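Local coordinates for putative lipoprotein (Bacteroides thetaiotaomicron, PDB 4Q1Z), which is of unknown function but belongs to the DUF4876 family and, as a putative lipoprotein with two domains, is probably tethered to a membrane through a lipid, at residues V125-E133 with Q256-Y266; S195-H205 with D217-N226. All coordinates share one frame; numbering follows the deposited sequence.

Contact 1 of 2, residues V125-E133 with Q256-Y266; sequences VYFRDQFYE and QYLTSVFGGAY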
loop_
_atom_site.group_PDB
_atom_site.type_symbol
_atom_site.label_atom_id
_atom_site.label_comp_id
_atom_site.label_asym_id
_atom_site.label_seq_id
_atom_site.Cartn_x
_atom_site.Cartn_y
_atom_site.Cartn_z
ATOM N N VAL A 125 28.645 -3.075 9.497
ATOM C CA VAL A 125 27.329 -3.201 8.879
ATOM C C VAL A 125 26.664 -1.825 8.941
ATOM O O VAL A 125 27.132 -0.952 9.678
ATOM C CB VAL A 125 26.448 -4.333 9.521
ATOM C CG1 VAL A 125 27.171 -5.680 9.524
ATOM C CG2 VAL A 125 25.928 -3.976 10.923
ATOM N N TYR A 126 25.609 -1.631 8.158
ATOM C CA TYR A 126 24.785 -0.425 8.141
ATOM C C TYR A 126 23.321 -0.870 8.121
ATOM O O TYR A 126 22.887 -1.439 7.124
ATOM C CB TYR A 126 25.117 0.493 6.939
ATOM C CG TYR A 126 24.504 1.879 7.043
ATOM C CD1 TYR A 126 25.027 2.832 7.914
ATOM C CD2 TYR A 126 23.416 2.248 6.252
ATOM C CE1 TYR A 126 24.469 4.107 8.017
ATOM C CE2 TYR A 126 22.839 3.518 6.358
ATOM C CZ TYR A 126 23.385 4.453 7.230
ATOM O OH TYR A 126 22.874 5.730 7.331
ATOM N N PHE A 127 22.586 -0.685 9.233
ATOM C CA PHE A 127 21.185 -1.091 9.295
ATOM C C PHE A 127 20.248 0.143 9.302
ATOM O O PHE A 127 19.048 -0.010 9.575
ATOM C CB PHE A 127 20.929 -1.989 10.550
ATOM C CG PHE A 127 21.344 -1.378 11.872
ATOM C CD1 PHE A 127 20.700 -0.245 12.370
ATOM C CD2 PHE A 127 22.425 -1.886 12.578
ATOM C CE1 PHE A 127 21.130 0.361 13.548
ATOM C CE2 PHE A 127 22.865 -1.266 13.750
ATOM C CZ PHE A 127 22.211 -0.158 14.229
ATOM N N ARG A 128 20.788 1.366 9.048
ATOM C CA ARG A 128 19.954 2.589 9.157
ATOM C C ARG A 128 19.360 3.071 7.824
ATOM O O ARG A 128 18.661 4.086 7.811
ATOM C CB ARG A 128 20.712 3.732 9.820
ATOM C CG ARG A 128 21.621 3.284 10.934
ATOM C CD ARG A 128 22.367 4.415 11.588
ATOM N NE ARG A 128 23.035 3.930 12.796
ATOM C CZ ARG A 128 22.440 3.843 13.978
ATOM N NH1 ARG A 128 21.202 4.291 14.136
ATOM N NH2 ARG A 128 23.090 3.341 15.020
ATOM N N ASP A 129 19.578 2.323 6.726
ATOM C CA ASP A 129 19.046 2.693 5.410
ATOM C C ASP A 129 17.582 2.167 5.174
ATOM O O ASP A 129 17.014 2.428 4.113
ATOM C CB ASP A 129 20.003 2.250 4.276
ATOM C CG ASP A 129 20.523 0.823 4.342
ATOM O OD1 ASP A 129 20.030 0.039 5.201
ATOM O OD2 ASP A 129 21.351 0.456 3.480
ATOM N N GLN A 130 16.973 1.495 6.178
ATOM C CA GLN A 130 15.607 0.945 6.122
ATOM C C GLN A 130 14.557 1.989 5.678
ATOM O O GLN A 130 14.575 3.120 6.164
ATOM C CB GLN A 130 15.177 0.380 7.496
ATOM C CG GLN A 130 15.964 -0.834 7.962
ATOM C CD GLN A 130 15.347 -1.512 9.178
ATOM O OE1 GLN A 130 14.874 -0.874 10.132
ATOM N NE2 GLN A 130 15.393 -2.838 9.191
ATOM N N PHE A 131 13.650 1.607 4.772
ATOM C CA PHE A 131 12.568 2.470 4.304
ATOM C C PHE A 131 11.371 1.621 3.825
ATOM O O PHE A 131 11.516 0.440 3.488
ATOM C CB PHE A 131 13.027 3.485 3.223
ATOM C CG PHE A 131 13.138 2.960 1.808
ATOM C CD1 PHE A 131 12.045 3.006 0.943
ATOM C CD2 PHE A 131 14.329 2.403 1.344
ATOM C CE1 PHE A 131 12.146 2.521 -0.370
ATOM C CE2 PHE A 131 14.433 1.932 0.030
ATOM C CZ PHE A 131 13.344 2.011 -0.822
ATOM N N TYR A 132 10.187 2.261 3.813
ATOM C CA TYR A 132 8.851 1.749 3.492
ATOM C C TYR A 132 8.178 2.747 2.599
ATOM O O TYR A 132 8.020 3.896 3.001
ATOM C CB TYR A 132 8.015 1.575 4.804
ATOM C CG TYR A 132 8.776 0.883 5.914
ATOM C CD1 TYR A 132 9.544 1.613 6.821
ATOM C CD2 TYR A 132 8.800 -0.505 6.006
ATOM C CE1 TYR A 132 10.303 0.980 7.798
ATOM C CE2 TYR A 132 9.567 -1.148 6.973
ATOM C CZ TYR A 132 10.300 -0.401 7.882
ATOM O OH TYR A 132 11.028 -1.027 8.867
ATOM N N GLU A 133 7.850 2.352 1.373
ATOM C CA GLU A 133 7.201 3.238 0.421
ATOM C C GLU A 133 5.760 2.773 0.236
ATOM O O GLU A 133 5.514 1.638 -0.138
ATOM C CB GLU A 133 7.980 3.313 -0.886
ATOM C CG GLU A 133 7.359 4.237 -1.914
ATOM C CD GLU A 133 8.163 4.465 -3.181
ATOM O OE1 GLU A 133 9.404 4.297 -3.149
ATOM O OE2 GLU A 133 7.542 4.807 -4.213
ATOM N N GLN A 256 16.909 3.468 17.829
ATOM C CA GLN A 256 16.417 3.492 16.428
ATOM C C GLN A 256 15.294 2.570 16.332
ATOM O O GLN A 256 15.204 1.662 17.142
ATOM C CB GLN A 256 17.454 3.043 15.346
ATOM C CG GLN A 256 18.925 3.217 15.634
ATOM C CD GLN A 256 19.559 2.244 16.583
ATOM O OE1 GLN A 256 19.156 1.082 16.703
ATOM N NE2 GLN A 256 20.610 2.719 17.260
ATOM N N TYR A 257 14.463 2.743 15.284
ATOM C CA TYR A 257 13.368 1.866 14.984
ATOM C C TYR A 257 13.923 0.914 13.965
ATOM O O TYR A 257 13.833 1.125 12.746
ATOM C CB TYR A 257 12.118 2.647 14.522
ATOM C CG TYR A 257 10.938 1.744 14.208
ATOM C CD1 TYR A 257 10.559 0.726 15.086
ATOM C CD2 TYR A 257 10.211 1.899 13.032
ATOM C CE1 TYR A 257 9.507 -0.134 14.783
ATOM C CE2 TYR A 257 9.133 1.069 12.737
ATOM C CZ TYR A 257 8.788 0.050 13.615
ATOM O OH TYR A 257 7.739 -0.778 13.337
ATOM N N LEU A 258 14.597 -0.118 14.478
ATOM C CA LEU A 258 15.193 -1.128 13.624
ATOM C C LEU A 258 14.292 -2.337 13.611
ATOM O O LEU A 258 14.219 -3.058 14.604
ATOM C CB LEU A 258 16.639 -1.479 14.072
ATOM C CG LEU A 258 17.333 -2.644 13.351
ATOM C CD1 LEU A 258 17.651 -2.315 11.899
ATOM C CD2 LEU A 258 18.552 -3.069 14.079
ATOM N N THR A 259 13.594 -2.558 12.491
ATOM C CA THR A 259 12.793 -3.762 12.284
ATOM C C THR A 259 13.808 -4.904 11.902
ATOM O O THR A 259 14.946 -4.621 11.546
ATOM C CB THR A 259 11.632 -3.506 11.296
ATOM O OG1 THR A 259 12.102 -3.202 9.981
ATOM C CG2 THR A 259 10.695 -2.411 11.774
ATOM N N SER A 260 13.427 -6.177 12.064
ATOM C CA SER A 260 14.288 -7.339 11.781
ATOM C C SER A 260 14.981 -7.261 10.403
ATOM O O SER A 260 14.305 -7.136 9.371
ATOM C CB SER A 260 13.474 -8.628 11.871
ATOM O OG SER A 260 14.306 -9.749 12.103
ATOM N N VAL A 261 16.334 -7.333 10.400
ATOM C CA VAL A 261 17.153 -7.349 9.177
ATOM C C VAL A 261 16.936 -8.736 8.470
ATOM O O VAL A 261 17.308 -8.910 7.305
ATOM C CB VAL A 261 18.656 -6.992 9.418
ATOM C CG1 VAL A 261 18.812 -5.580 10.001
ATOM C CG2 VAL A 261 19.362 -8.025 10.298
ATOM N N PHE A 262 16.262 -9.689 9.162
ATOM C CA PHE A 262 15.862 -10.980 8.598
ATOM C C PHE A 262 14.478 -10.930 7.957
ATOM O O PHE A 262 13.997 -11.952 7.519
ATOM C CB PHE A 262 15.812 -12.043 9.688
ATOM C CG PHE A 262 17.132 -12.441 10.274
ATOM C CD1 PHE A 262 18.009 -13.255 9.565
ATOM C CD2 PHE A 262 17.486 -12.042 11.557
ATOM C CE1 PHE A 262 19.238 -13.641 10.119
ATOM C CE2 PHE A 262 18.706 -12.439 12.121
ATOM C CZ PHE A 262 19.573 -13.240 11.399
ATOM N N GLY A 263 13.813 -9.788 7.973
ATOM C CA GLY A 263 12.452 -9.651 7.489
ATOM C C GLY A 263 11.507 -9.487 8.655
ATOM O O GLY A 263 11.488 -10.302 9.592
ATOM N N GLY A 264 10.753 -8.398 8.605
ATOM C CA GLY A 264 9.737 -8.080 9.599
ATOM C C GLY A 264 8.358 -8.263 9.012
ATOM O O GLY A 264 8.226 -8.472 7.802
ATOM N N ALA A 265 7.327 -8.236 9.882
ATOM C CA ALA A 265 5.916 -8.312 9.501
ATOM C C ALA A 265 5.355 -6.885 9.661
ATOM O O ALA A 265 5.369 -6.338 10.766
ATOM C CB ALA A 265 5.179 -9.331 10.360
ATOM N N TYR A 266 4.997 -6.247 8.530
ATOM C CA TYR A 266 4.574 -4.830 8.460
ATOM C C TYR A 266 3.103 -4.685 8.188
ATOM O O TYR A 266 2.575 -5.378 7.329
ATOM C CB TYR A 266 5.367 -4.106 7.328
ATOM C CG TYR A 266 6.834 -4.498 7.280
ATOM C CD1 TYR A 266 7.717 -4.106 8.291
ATOM C CD2 TYR A 266 7.329 -5.308 6.259
ATOM C CE1 TYR A 266 9.052 -4.509 8.286
ATOM C CE2 TYR A 266 8.684 -5.678 6.220
ATOM C CZ TYR A 266 9.533 -5.300 7.254
ATOM O OH TYR A 266 10.855 -5.679 7.269
HETATM O O HOH W 1 12.607 0.653 10.384
#

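Contact 2 of 2, residues S195-H205 with D217-N226; sequences SCIISQFAANH and DGSSSEFEFN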
loop_
_atom_site.group_PDB
_atom_site.type_symbol
_atom_site.label_atom_id
_atom_site.label_comp_id
_atom_site.label_asym_id
_atom_site.label_seq_id
_atom_site.Cartn_x
_atom_site.Cartn_y
_atom_site.Cartn_z
ATOM N N SER A 195 3.407 8.578 -3.901
ATOM C CA SER A 195 3.983 7.732 -2.859
ATOM C C SER A 195 4.331 8.551 -1.616
ATOM O O SER A 195 4.643 9.736 -1.713
ATOM C CB SER A 195 5.259 7.043 -3.353
ATOM O OG SER A 195 5.052 5.875 -4.125
ATOM N N CYS A 196 4.286 7.893 -0.458
ATOM C CA CYS A 196 4.808 8.381 0.809
ATOM C C CYS A 196 5.888 7.407 1.263
ATOM O O CYS A 196 5.613 6.212 1.437
ATOM C CB CYS A 196 3.740 8.563 1.878
ATOM S SG CYS A 196 4.388 9.240 3.429
ATOM N N ILE A 197 7.122 7.907 1.389
ATOM C CA ILE A 197 8.234 7.111 1.881
ATOM C C ILE A 197 8.446 7.487 3.346
ATOM O O ILE A 197 8.412 8.667 3.705
ATOM C CB ILE A 197 9.546 7.274 1.035
ATOM C CG1 ILE A 197 9.302 6.989 -0.470
ATOM C CG2 ILE A 197 10.714 6.426 1.603
ATOM C CD1 ILE A 197 10.307 7.539 -1.375
ATOM N N ILE A 198 8.641 6.461 4.182
ATOM C CA ILE A 198 8.984 6.566 5.593
ATOM C C ILE A 198 10.313 5.855 5.742
ATOM O O ILE A 198 10.430 4.698 5.344
ATOM C CB ILE A 198 7.908 6.026 6.585
ATOM C CG1 ILE A 198 6.467 6.315 6.119
ATOM C CG2 ILE A 198 8.167 6.584 7.967
ATOM C CD1 ILE A 198 5.450 5.339 6.655
ATOM N N SER A 199 11.318 6.563 6.251
ATOM C CA SER A 199 12.656 6.037 6.505
ATOM C C SER A 199 12.880 5.886 7.997
ATOM O O SER A 199 12.286 6.625 8.777
ATOM C CB SER A 199 13.711 6.971 5.925
ATOM O OG SER A 199 13.987 6.706 4.560
ATOM N N GLN A 200 13.728 4.939 8.405
ATOM C CA GLN A 200 14.127 4.788 9.808
ATOM C C GLN A 200 14.885 6.069 10.198
ATOM O O GLN A 200 14.598 6.680 11.223
ATOM C CB GLN A 200 15.014 3.531 9.987
ATOM C CG GLN A 200 15.645 3.419 11.359
ATOM C CD GLN A 200 16.905 2.590 11.394
ATOM O OE1 GLN A 200 17.978 3.089 11.742
ATOM N NE2 GLN A 200 16.798 1.292 11.129
ATOM N N PHE A 201 15.820 6.485 9.316
ATOM C CA PHE A 201 16.704 7.640 9.424
ATOM C C PHE A 201 16.735 8.304 8.063
ATOM O O PHE A 201 17.401 7.808 7.158
ATOM C CB PHE A 201 18.097 7.153 9.894
ATOM C CG PHE A 201 19.244 8.143 9.921
ATOM C CD1 PHE A 201 19.100 9.381 10.531
ATOM C CD2 PHE A 201 20.496 7.791 9.427
ATOM C CE1 PHE A 201 20.165 10.282 10.566
ATOM C CE2 PHE A 201 21.561 8.683 9.474
ATOM C CZ PHE A 201 21.397 9.914 10.064
ATOM N N ALA A 202 15.940 9.360 7.871
ATOM C CA ALA A 202 15.827 9.986 6.544
ATOM C C ALA A 202 17.040 10.883 6.211
ATOM O O ALA A 202 16.907 12.102 6.140
ATOM C CB ALA A 202 14.522 10.760 6.429
ATOM N N ALA A 203 18.205 10.255 5.943
ATOM C CA ALA A 203 19.433 10.972 5.605
ATOM C C ALA A 203 20.130 10.414 4.358
ATOM O O ALA A 203 19.781 9.333 3.870
ATOM C CB ALA A 203 20.399 10.933 6.784
ATOM N N ASN A 204 21.150 11.142 3.862
ATOM C CA ASN A 204 21.948 10.657 2.748
ATOM C C ASN A 204 22.905 9.574 3.244
ATOM O O ASN A 204 24.017 9.860 3.688
ATOM C CB ASN A 204 22.703 11.768 2.037
ATOM C CG ASN A 204 23.353 11.257 0.779
ATOM O OD1 ASN A 204 23.184 10.081 0.395
ATOM N ND2 ASN A 204 24.098 12.126 0.109
ATOM N N HIS A 205 22.456 8.327 3.160
ATOM C CA HIS A 205 23.200 7.145 3.605
ATOM C C HIS A 205 24.488 6.937 2.819
ATOM O O HIS A 205 25.374 6.235 3.297
ATOM C CB HIS A 205 22.326 5.889 3.473
ATOM C CG HIS A 205 21.012 6.001 4.171
ATOM N ND1 HIS A 205 20.935 6.291 5.527
ATOM C CD2 HIS A 205 19.761 5.837 3.684
ATOM C CE1 HIS A 205 19.647 6.314 5.813
ATOM N NE2 HIS A 205 18.899 6.042 4.739
ATOM N N ASP A 217 19.697 7.252 -1.058
ATOM C CA ASP A 217 19.823 8.526 -0.352
ATOM C C ASP A 217 18.431 8.741 0.224
ATOM O O ASP A 217 17.503 9.002 -0.540
ATOM C CB ASP A 217 20.286 9.675 -1.303
ATOM C CG ASP A 217 20.158 11.109 -0.781
ATOM O OD1 ASP A 217 19.765 11.288 0.383
ATOM O OD2 ASP A 217 20.392 12.049 -1.561
ATOM N N GLY A 218 18.265 8.546 1.530
ATOM C CA GLY A 218 16.950 8.663 2.158
ATOM C C GLY A 218 16.538 10.058 2.585
ATOM O O GLY A 218 15.516 10.211 3.261
ATOM N N SER A 219 17.299 11.094 2.172
ATOM C CA SER A 219 17.053 12.479 2.597
ATOM C C SER A 219 15.718 13.049 2.115
ATOM O O SER A 219 15.131 13.836 2.859
ATOM C CB SER A 219 18.204 13.414 2.209
ATOM O OG SER A 219 18.414 13.489 0.807
ATOM N N SER A 220 15.225 12.648 0.912
ATOM C CA SER A 220 13.969 13.184 0.347
ATOM C C SER A 220 12.718 12.425 0.813
ATOM O O SER A 220 11.621 12.709 0.318
ATOM C CB SER A 220 14.016 13.229 -1.177
ATOM O OG SER A 220 14.097 11.917 -1.708
ATOM N N SER A 221 12.861 11.504 1.784
ATOM C CA SER A 221 11.728 10.778 2.385
ATOM C C SER A 221 10.767 11.790 2.971
ATOM O O SER A 221 11.217 12.765 3.565
ATOM C CB SER A 221 12.211 9.828 3.484
ATOM O OG SER A 221 13.049 8.786 3.012
ATOM N N GLU A 222 9.459 11.588 2.786
ATOM C CA GLU A 222 8.415 12.473 3.319
ATOM C C GLU A 222 8.417 12.420 4.840
ATOM O O GLU A 222 8.381 13.456 5.505
ATOM C CB GLU A 222 7.033 12.053 2.772
ATOM C CG GLU A 222 6.789 12.405 1.309
ATOM C CD GLU A 222 7.536 11.579 0.284
ATOM O OE1 GLU A 222 7.694 10.354 0.487
ATOM O OE2 GLU A 222 7.932 12.158 -0.749
ATOM N N PHE A 223 8.499 11.199 5.382
ATOM C CA PHE A 223 8.479 10.927 6.816
ATOM C C PHE A 223 9.682 10.116 7.281
ATOM O O PHE A 223 10.406 9.532 6.473
ATOM C CB PHE A 223 7.173 10.202 7.217
ATOM C CG PHE A 223 6.008 11.145 7.353
ATOM C CD1 PHE A 223 5.285 11.545 6.238
ATOM C CD2 PHE A 223 5.696 11.714 8.580
ATOM C CE1 PHE A 223 4.250 12.476 6.353
ATOM C CE2 PHE A 223 4.682 12.657 8.691
ATOM C CZ PHE A 223 3.950 13.019 7.583
ATOM N N GLU A 224 9.910 10.127 8.600
ATOM C CA GLU A 224 10.946 9.359 9.265
ATOM C C GLU A 224 10.505 8.975 10.652
ATOM O O GLU A 224 9.681 9.656 11.235
ATOM C CB GLU A 224 12.283 10.090 9.305
ATOM C CG GLU A 224 12.311 11.358 10.129
ATOM C CD GLU A 224 13.706 11.878 10.361
ATOM O OE1 GLU A 224 14.674 11.151 10.049
ATOM O OE2 GLU A 224 13.833 13.026 10.838
ATOM N N PHE A 225 11.029 7.850 11.155
ATOM C CA PHE A 225 10.785 7.331 12.499
ATOM C C PHE A 225 11.864 7.868 13.447
ATOM O O PHE A 225 12.697 7.090 13.925
ATOM C CB PHE A 225 10.800 5.801 12.484
ATOM C CG PHE A 225 9.721 5.141 11.670
ATOM C CD1 PHE A 225 8.419 5.050 12.157
ATOM C CD2 PHE A 225 10.023 4.511 10.468
ATOM C CE1 PHE A 225 7.421 4.393 11.426
ATOM C CE2 PHE A 225 9.024 3.831 9.741
ATOM C CZ PHE A 225 7.726 3.789 10.225
ATOM N N ASN A 226 11.890 9.193 13.679
ATOM C CA ASN A 226 12.899 9.801 14.549
ATOM C C ASN A 226 12.704 9.376 16.034
ATOM O O ASN A 226 11.588 9.361 16.542
ATOM C CB ASN A 226 12.862 11.321 14.407
ATOM C CG ASN A 226 13.817 12.086 15.265
ATOM O OD1 ASN A 226 14.968 11.704 15.475
ATOM N ND2 ASN A 226 13.367 13.229 15.740
HETATM O O HOH W 2 7.257 9.519 -2.548
HETATM O O HOH W 3 15.368 14.177 5.625
#

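Contact 1 of 2, residues V125-E133 with Q256-Y266
Q130 and T259 hold the two loops together through a pair of hydrogen bonds, side-chain amide to backbone. T259 N donates to a lone pair of Q130 OE1 in the carbonyl plane (3.2 Å), while Q130 NE2 donates to T259 O (3.0 Å), meeting that carbonyl from above its plane. A glutamine suits the place because one flat group offers both a donor and an acceptor, and its chain, extended beyond CG (chi2 -169°), carries the amide across. The amide has further partners: NE2 also reaches Y115 O, and OE1 accepts from Q200 and a water. That water donates to Y257 O and bonds Y132 OH. The hydroxyl of T259 donates to Y132 OH over 2.7 Å, arriving at the edge of the tyrosine ring.

Deeper in, the Y132 edge points at the face of Y266 in a T-shaped stack, centroids 5.3 Å apart and planes at 61°; G264 N donates to the Y266 hydroxyl, fixing its far end. On the outer side, the branched apolar end of L258 suits a ring: CD2 lies over a face of F127, 4.1 Å from its centroid, and CD1 touches F127 CB. Y266 rests also on F110 and I113 of strand 108-114. Y132 and Y266 belong to strands 131-136 and 265-269, far apart in the order of one mixed sheet, which must bend or fold over for their rings to meet.

Contact 2 of 2, residues S195-H205 with D217-N226
This is a short parallel strand pairing, I198 beside F223 and S199 beside E224, within the mixed sheet, continued by two loops that stay in touch beyond the strands. The backbone ladder is regular: F223 N donates to I197 O, S199 N to F223 O (3.1 Å) and F225 N to S199 O (3.0 Å). Before it, E222, bent at chi2 (73°), turns its carboxylate back so that OE1 accepts from I197 N at 2.7 Å, nearly in line with its C-O bond, while OE2 forms a salt bridge with R387. After it, E224 OE1 accepts from A202 N (3.1 Å), where the chain bends in an inverse gamma turn centred on A202, while its OE2 accepts from Q235 N.

On the apolar side, the CG2 branch of I198 sits over a face of the F225 ring, 3.7 Å from its centroid, and also touches F223 CB. Beta-branched isoleucine suits a strand and presents this methyl to the ring. On the other side, small serines fit closely, with S199 OG 2.8 Å from S221 OG, which donates to G218 O.

At the loop end, D217 OD1 accepts from S219 N, closing an Asx turn, and from S219 OG (2.6 Å), both from one face of the carboxylate. The N204 amide stacks on that carboxylate, planes 22° apart. With an alanine in place of D217, S219 N and OG would probably be left without their shared acceptor, the turn freer to move and the N204 amide without its stacking partner. G218 suits its place because a CB there would come too close to H205 NE2.

Strand 131-136 runs antiparallel along the flank of 195-199 that faces away from 223-224, while 238-245 lies parallel beyond 223-224 and sets M240 against I198, F223 and F225.

Overall arrangement
Both contacts reach one mixed sheet, where strands 131-136 and 195-199 are neighbours, and their centres lie about 12 Å apart. Contact 2 is the core element, a buried parallel pairing built on backbone bonds and finished by acidic side chains. Contact 1 is only partly buried; a glutamine amide, a threonine and aromatic rings do the joining there, without any backbone ladder between its segments. Polar side chains stitch the two: Y126 OH is probably hydrogen-bonded to H205 ND1 and E133 OE2 to S195 OG. Along the chain, both segments of contact 2 fall between those of contact 1, which therefore closes the longer loop.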